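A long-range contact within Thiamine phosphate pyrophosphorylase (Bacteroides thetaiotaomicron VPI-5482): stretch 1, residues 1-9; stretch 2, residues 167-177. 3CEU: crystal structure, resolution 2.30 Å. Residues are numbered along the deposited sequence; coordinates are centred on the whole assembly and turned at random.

Stretch 1, residues 1-9: MKLIVVTTP
Stretch 2, residues 167-177: GGAVVLGDLWN

Two neighbouring parallel strands, 2-6 and 168-171, join the stretches. Their N-to-C directions differ by 20°, and their axes approach to 4.6 Å. The register pairs K2 with G168, L3 with A169, I4 with V170 and V5 with V171, at CA-CA distances of 4.3, 5.1, 4.5 and 5.0 Å. Together the stretches bury 774 Å².

G167 (phi/psi -79/3) precedes the strand. Its O accepts a weak hydrogen bond from K2 N at 3.3 Å.

G168 is nearly fully extended (174/168). An ideal CB here would sit 3.1 Å from K2 O, so glycine suits this tight spot. K2 (-64/150; chi1 m, chi2 t, chi3 t, chi4 p) leads its chain end away and stays exposed.

A169 (-130/140) turns both its N and its O to strand 2-6: A169 N donates to K2 O at 2.9 Å, and I4 N donates to A169 O at 2.7 Å. Its small CB is 3.5 Å from CE of M1, a selenomethionine with chi1 p, chi2 t and chi3 t. L3 (-122/104; chi1 t, chi2 p) places CD1 4.3 Å from A169 CB and 4.2 Å from V171 CG1. A169, L3, V5 and V171 share one face of the sheet.

V170 (-113/132, chi1 t) lies on the other face with I4 (-97/136; chi1 m, chi2 t). V170 CG2 is 3.9 Å from I4 CB, and V170 CG1 is 3.4 Å from V6 CG2. These buried apolar side chains pack together with no polar group to satisfy.

V171 (-131/154, chi1 m) continues the ladder. V171 N donates to I4 O at 2.8 Å, and V6 N donates to V171 O at 2.9 Å, with a nearly straight angle of 170°. V171 CG2 packs 3.9 Å from V5 CG2; V5 (-115/132) has chi1 t.

L172 (-143/-73; chi1 t, chi2 t) is the N-cap residue. Its CB points sideways, but the chain end comes nearer, with CD1 3.5 Å from CG1 of V6 (-102/138, chi1 t).

G173 and D174 make no contact with stretch 1 as the helix begins. L175 (-102/-61; chi1 t, chi2 t) points back toward the strand, and its CD1 meets V5 CG2 at 3.6 Å.

W176 (-65/-30; chi1 m, chi2 104°) is buried. Its NE1 donates to V6 O at 2.6 Å, satisfying the indole nitrogen. T8 N lies over one ring face. W176 CZ2 is 3.9 Å from V5 CG1, and W176 CB is 3.7 Å from T8 CG2.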

HETATM    1  N   MSE A   1       5.586  -0.905 -12.546  1.00 19.48           N
HETATM    2  CA  MSE A   1       5.573  -1.467 -11.165  1.00 23.90           C
HETATM    3  C   MSE A   1       4.227  -1.254 -10.486  1.00 20.11           C
HETATM    4  O   MSE A   1       3.479  -0.345 -10.838  1.00 20.78           O
HETATM    5  CB  MSE A   1       6.674  -0.823 -10.321  1.00 28.95           C
HETATM    6  CG  MSE A   1       6.587   0.688 -10.216  1.00 30.47           C
HETATM    7 SE   MSE A   1       7.802   1.405  -8.877  1.00 40.70          SE
HETATM    8  CE  MSE A   1       7.034   3.173  -8.690  1.00 44.01           C
ATOM      9  N   LYS A   2       3.922  -2.093  -9.504  1.00 20.75           N
ATOM     10  CA  LYS A   2       2.658  -1.971  -8.790  1.00 16.94           C
ATOM     11  C   LYS A   2       2.567  -0.653  -8.025  1.00 18.81           C
ATOM     12  O   LYS A   2       3.576  -0.090  -7.593  1.00 23.54           O
ATOM     13  CB  LYS A   2       2.481  -3.145  -7.824  1.00 17.39           C
ATOM     14  CG  LYS A   2       2.237  -4.486  -8.510  1.00  7.31           C
ATOM     15  CD  LYS A   2       2.077  -5.610  -7.493  1.00 29.76           C
ATOM     16  CE  LYS A   2       1.695  -6.919  -8.168  1.00 20.31           C
ATOM     17  NZ  LYS A   2       2.637  -7.240  -9.277  1.00 28.11           N
ATOM     18  N   LEU A   3       1.344  -0.158  -7.888  1.00 16.21           N
ATOM     19  CA  LEU A   3       1.075   1.076  -7.166  1.00 14.76           C
ATOM     20  C   LEU A   3       0.096   0.746  -6.039  1.00 12.09           C
ATOM     21  O   LEU A   3      -1.099   0.557  -6.272  1.00 11.12           O
ATOM     22  CB  LEU A   3       0.471   2.130  -8.103  1.00 14.78           C
ATOM     23  CG  LEU A   3       0.182   3.492  -7.461  1.00 24.72           C
ATOM     24  CD1 LEU A   3       1.457   4.013  -6.805  1.00 18.45           C
ATOM     25  CD2 LEU A   3      -0.334   4.472  -8.501  1.00 29.74           C
ATOM     26  N   ILE A   4       0.617   0.672  -4.819  1.00 17.28           N
ATOM     27  CA  ILE A   4      -0.183   0.342  -3.646  1.00 10.73           C
ATOM     28  C   ILE A   4      -0.612   1.594  -2.899  1.00 13.08           C
ATOM     29  O   ILE A   4       0.185   2.519  -2.698  1.00 13.46           O
ATOM     30  CB  ILE A   4       0.613  -0.559  -2.676  1.00 14.43           C
ATOM     31  CG1 ILE A   4       1.108  -1.808  -3.417  1.00  9.21           C
ATOM     32  CG2 ILE A   4      -0.253  -0.953  -1.495  1.00  8.24           C
ATOM     33  CD1 ILE A   4       2.177  -2.585  -2.673  1.00 17.44           C
ATOM     34  N   VAL A   5      -1.880   1.615  -2.492  1.00 11.82           N
ATOM     35  CA  VAL A   5      -2.451   2.740  -1.751  1.00 14.36           C
ATOM     36  C   VAL A   5      -2.840   2.317  -0.335  1.00 17.70           C
ATOM     37  O   VAL A   5      -3.485   1.288  -0.150  1.00 11.67           O
ATOM     38  CB  VAL A   5      -3.743   3.289  -2.434  1.00 13.22           C
ATOM     39  CG1 VAL A   5      -4.417   4.314  -1.518  1.00  1.59           C
ATOM     40  CG2 VAL A   5      -3.406   3.928  -3.781  1.00 15.58           C
ATOM     41  N   VAL A   6      -2.440   3.100   0.665  1.00 14.11           N
ATOM     42  CA  VAL A   6      -2.825   2.793   2.035  1.00 16.90           C
ATOM     43  C   VAL A   6      -3.964   3.749   2.391  1.00 15.28           C
ATOM     44  O   VAL A   6      -3.920   4.934   2.033  1.00  8.47           O
ATOM     45  CB  VAL A   6      -1.671   3.010   3.055  1.00 14.77           C
ATOM     46  CG1 VAL A   6      -2.138   2.593   4.444  1.00  6.20           C
ATOM     47  CG2 VAL A   6      -0.439   2.219   2.660  1.00  9.88           C
ATOM     48  N   THR A   7      -4.991   3.228   3.064  1.00 10.31           N
ATOM     49  CA  THR A   7      -6.130   4.045   3.482  1.00  8.38           C
ATOM     50  C   THR A   7      -5.648   5.059   4.506  1.00 15.51           C
ATOM     51  O   THR A   7      -4.473   5.097   4.860  1.00 23.41           O
ATOM     52  CB  THR A   7      -7.219   3.233   4.218  1.00  7.86           C
ATOM     53  OG1 THR A   7      -6.669   2.724   5.440  1.00 12.92           O
ATOM     54  CG2 THR A   7      -7.740   2.089   3.371  1.00  6.15           C
ATOM     55  N   THR A   8      -6.581   5.870   4.983  1.00 19.71           N
ATOM     56  CA  THR A   8      -6.311   6.863   6.015  1.00 20.14           C
ATOM     57  C   THR A   8      -6.502   6.147   7.356  1.00 20.84           C
ATOM     58  O   THR A   8      -7.271   5.184   7.444  1.00 18.10           O
ATOM     59  CB  THR A   8      -7.317   8.016   5.937  1.00 16.12           C
ATOM     60  OG1 THR A   8      -8.618   7.488   5.662  1.00 10.66           O
ATOM     61  CG2 THR A   8      -6.928   8.994   4.850  1.00 12.81           C
ATOM     62  N   PRO A   9      -5.822   6.615   8.415  1.00 18.95           N
ATOM     63  CA  PRO A   9      -5.933   5.994   9.738  1.00 15.38           C
ATOM     64  C   PRO A   9      -7.355   6.037  10.305  1.00 19.54           C
ATOM     65  O   PRO A   9      -7.708   5.221  11.153  1.00 16.21           O
ATOM     66  CB  PRO A   9      -4.952   6.804  10.586  1.00  9.78           C
ATOM     67  CG  PRO A   9      -3.953   7.311   9.579  1.00 27.37           C
ATOM     68  CD  PRO A   9      -4.848   7.718   8.435  1.00 22.25           C
ATOM     69  N   GLY A 167       9.616  -3.310  -6.764  1.00 18.37           N
ATOM     70  CA  GLY A 167       8.497  -3.995  -7.388  1.00 20.04           C
ATOM     71  C   GLY A 167       7.194  -3.233  -7.196  1.00 26.06           C
ATOM     72  O   GLY A 167       6.131  -3.692  -7.609  1.00 26.18           O
ATOM     73  N   GLY A 168       7.273  -2.065  -6.562  1.00 24.44           N
ATOM     74  CA  GLY A 168       6.076  -1.276  -6.346  1.00 16.34           C
ATOM     75  C   GLY A 168       6.290  -0.043  -5.492  1.00 22.37           C
ATOM     76  O   GLY A 168       7.333   0.135  -4.863  1.00 22.84           O
ATOM     77  N   ALA A 169       5.295   0.829  -5.473  1.00 22.20           N
ATOM     78  CA  ALA A 169       5.393   2.038  -4.674  1.00 23.63           C
ATOM     79  C   ALA A 169       4.135   2.136  -3.838  1.00 11.75           C
ATOM     80  O   ALA A 169       3.041   1.820  -4.306  1.00 14.15           O
ATOM     81  CB  ALA A 169       5.546   3.264  -5.578  1.00 28.21           C
ATOM     82  N   VAL A 170       4.303   2.559  -2.593  1.00 12.44           N
ATOM     83  CA  VAL A 170       3.184   2.683  -1.675  1.00 19.17           C
ATOM     84  C   VAL A 170       2.937   4.138  -1.351  1.00 11.06           C
ATOM     85  O   VAL A 170       3.859   4.867  -1.017  1.00 14.30           O
ATOM     86  CB  VAL A 170       3.461   1.909  -0.378  1.00 21.64           C
ATOM     87  CG1 VAL A 170       2.247   1.966   0.539  1.00 16.61           C
ATOM     88  CG2 VAL A 170       3.818   0.465  -0.728  1.00 11.51           C
ATOM     89  N   VAL A 171       1.686   4.560  -1.442  1.00 15.11           N
ATOM     90  CA  VAL A 171       1.358   5.950  -1.182  1.00 15.35           C
ATOM     91  C   VAL A 171       0.186   6.096  -0.214  1.00 16.40           C
ATOM     92  O   VAL A 171      -0.666   5.214  -0.098  1.00 14.62           O
ATOM     93  CB  VAL A 171       1.009   6.666  -2.507  1.00 14.65           C
ATOM     94  CG1 VAL A 171       2.159   6.538  -3.483  1.00 11.81           C
ATOM     95  CG2 VAL A 171      -0.252   6.058  -3.104  1.00 13.82           C
ATOM     96  N   LEU A 172       0.146   7.216   0.490  1.00 21.20           N
ATOM     97  CA  LEU A 172      -0.947   7.461   1.416  1.00 21.21           C
ATOM     98  C   LEU A 172      -1.302   8.946   1.391  1.00 24.11           C
ATOM     99  O   LEU A 172      -2.321   9.334   0.823  1.00 15.38           O
ATOM    100  CB  LEU A 172      -0.563   7.010   2.835  1.00 19.66           C
ATOM    101  CG  LEU A 172      -1.728   6.656   3.780  1.00 25.78           C
ATOM    102  CD1 LEU A 172      -1.216   5.905   5.019  1.00 23.82           C
ATOM    103  CD2 LEU A 172      -2.447   7.928   4.192  1.00 12.46           C
ATOM    104  N   GLY A 173      -0.444   9.773   1.981  1.00 29.02           N
ATOM    105  CA  GLY A 173      -0.694  11.206   2.026  1.00 26.36           C
ATOM    106  C   GLY A 173      -0.823  11.931   0.691  1.00 25.33           C
ATOM    107  O   GLY A 173      -1.806  12.640   0.445  1.00 17.59           O
ATOM    108  N   ASP A 174       0.167  11.765  -0.179  1.00 27.76           N
ATOM    109  CA  ASP A 174       0.137  12.446  -1.468  1.00 30.32           C
ATOM    110  C   ASP A 174      -1.152  12.198  -2.233  1.00 26.94           C
ATOM    111  O   ASP A 174      -1.472  12.920  -3.186  1.00 27.16           O
ATOM    112  CB  ASP A 174       1.302  12.011  -2.340  1.00 33.54           C
ATOM    113  CG  ASP A 174       1.241  12.636  -3.712  1.00 39.46           C
ATOM    114  OD1 ASP A 174       1.277  13.884  -3.792  1.00 39.88           O
ATOM    115  OD2 ASP A 174       1.142  11.887  -4.706  1.00 30.91           O
ATOM    116  N   LEU A 175      -1.892  11.177  -1.811  1.00 20.06           N
ATOM    117  CA  LEU A 175      -3.136  10.845  -2.472  1.00 19.28           C
ATOM    118  C   LEU A 175      -4.377  11.334  -1.715  1.00 18.37           C
ATOM    119  O   LEU A 175      -5.143  12.154  -2.238  1.00 16.99           O
ATOM    120  CB  LEU A 175      -3.196   9.334  -2.719  1.00 24.33           C
ATOM    121  CG  LEU A 175      -4.326   8.833  -3.609  1.00 19.60           C
ATOM    122  CD1 LEU A 175      -3.951   7.494  -4.218  1.00 22.75           C
ATOM    123  CD2 LEU A 175      -5.589   8.723  -2.780  1.00 38.06           C
ATOM    124  N   TRP A 176      -4.570  10.855  -0.488  1.00 12.31           N
ATOM    125  CA  TRP A 176      -5.733  11.246   0.305  1.00 12.62           C
ATOM    126  C   TRP A 176      -5.770  12.733   0.699  1.00 16.55           C
ATOM    127  O   TRP A 176      -6.847  13.315   0.850  1.00 13.31           O
ATOM    128  CB  TRP A 176      -5.837  10.364   1.557  1.00 16.79           C
ATOM    129  CG  TRP A 176      -5.967   8.910   1.236  1.00 14.26           C
ATOM    130  CD1 TRP A 176      -4.996   7.960   1.341  1.00 20.48           C
ATOM    131  CD2 TRP A 176      -7.118   8.249   0.698  1.00 26.32           C
ATOM    132  NE1 TRP A 176      -5.468   6.743   0.896  1.00 25.93           N
ATOM    133  CE2 TRP A 176      -6.769   6.894   0.494  1.00 19.71           C
ATOM    134  CE3 TRP A 176      -8.412   8.672   0.357  1.00 21.25           C
ATOM    135  CZ2 TRP A 176      -7.665   5.957  -0.029  1.00 19.30           C
ATOM    136  CZ3 TRP A 176      -9.306   7.737  -0.166  1.00 19.42           C
ATOM    137  CH2 TRP A 176      -8.924   6.400  -0.353  1.00 15.74           C
ATOM    138  N   ASN A 177      -4.602  13.345   0.860  1.00  8.65           N
ATOM    139  CA  ASN A 177      -4.529  14.755   1.209  1.00 16.29           C
ATOM    140  C   ASN A 177      -5.171  15.619   0.119  1.00 24.26           C
ATOM    141  O   ASN A 177      -5.387  16.825   0.310  1.00 28.29           O
ATOM    142  CB  ASN A 177      -3.064  15.172   1.413  1.00 11.77           C
ATOM    143  CG  ASN A 177      -2.428  14.515   2.650  1.00 15.24           C
ATOM    144  OD1 ASN A 177      -1.202  14.500   2.807  1.00 11.54           O
ATOM    145  ND2 ASN A 177      -3.270  13.982   3.535  1.00 17.18           N
TER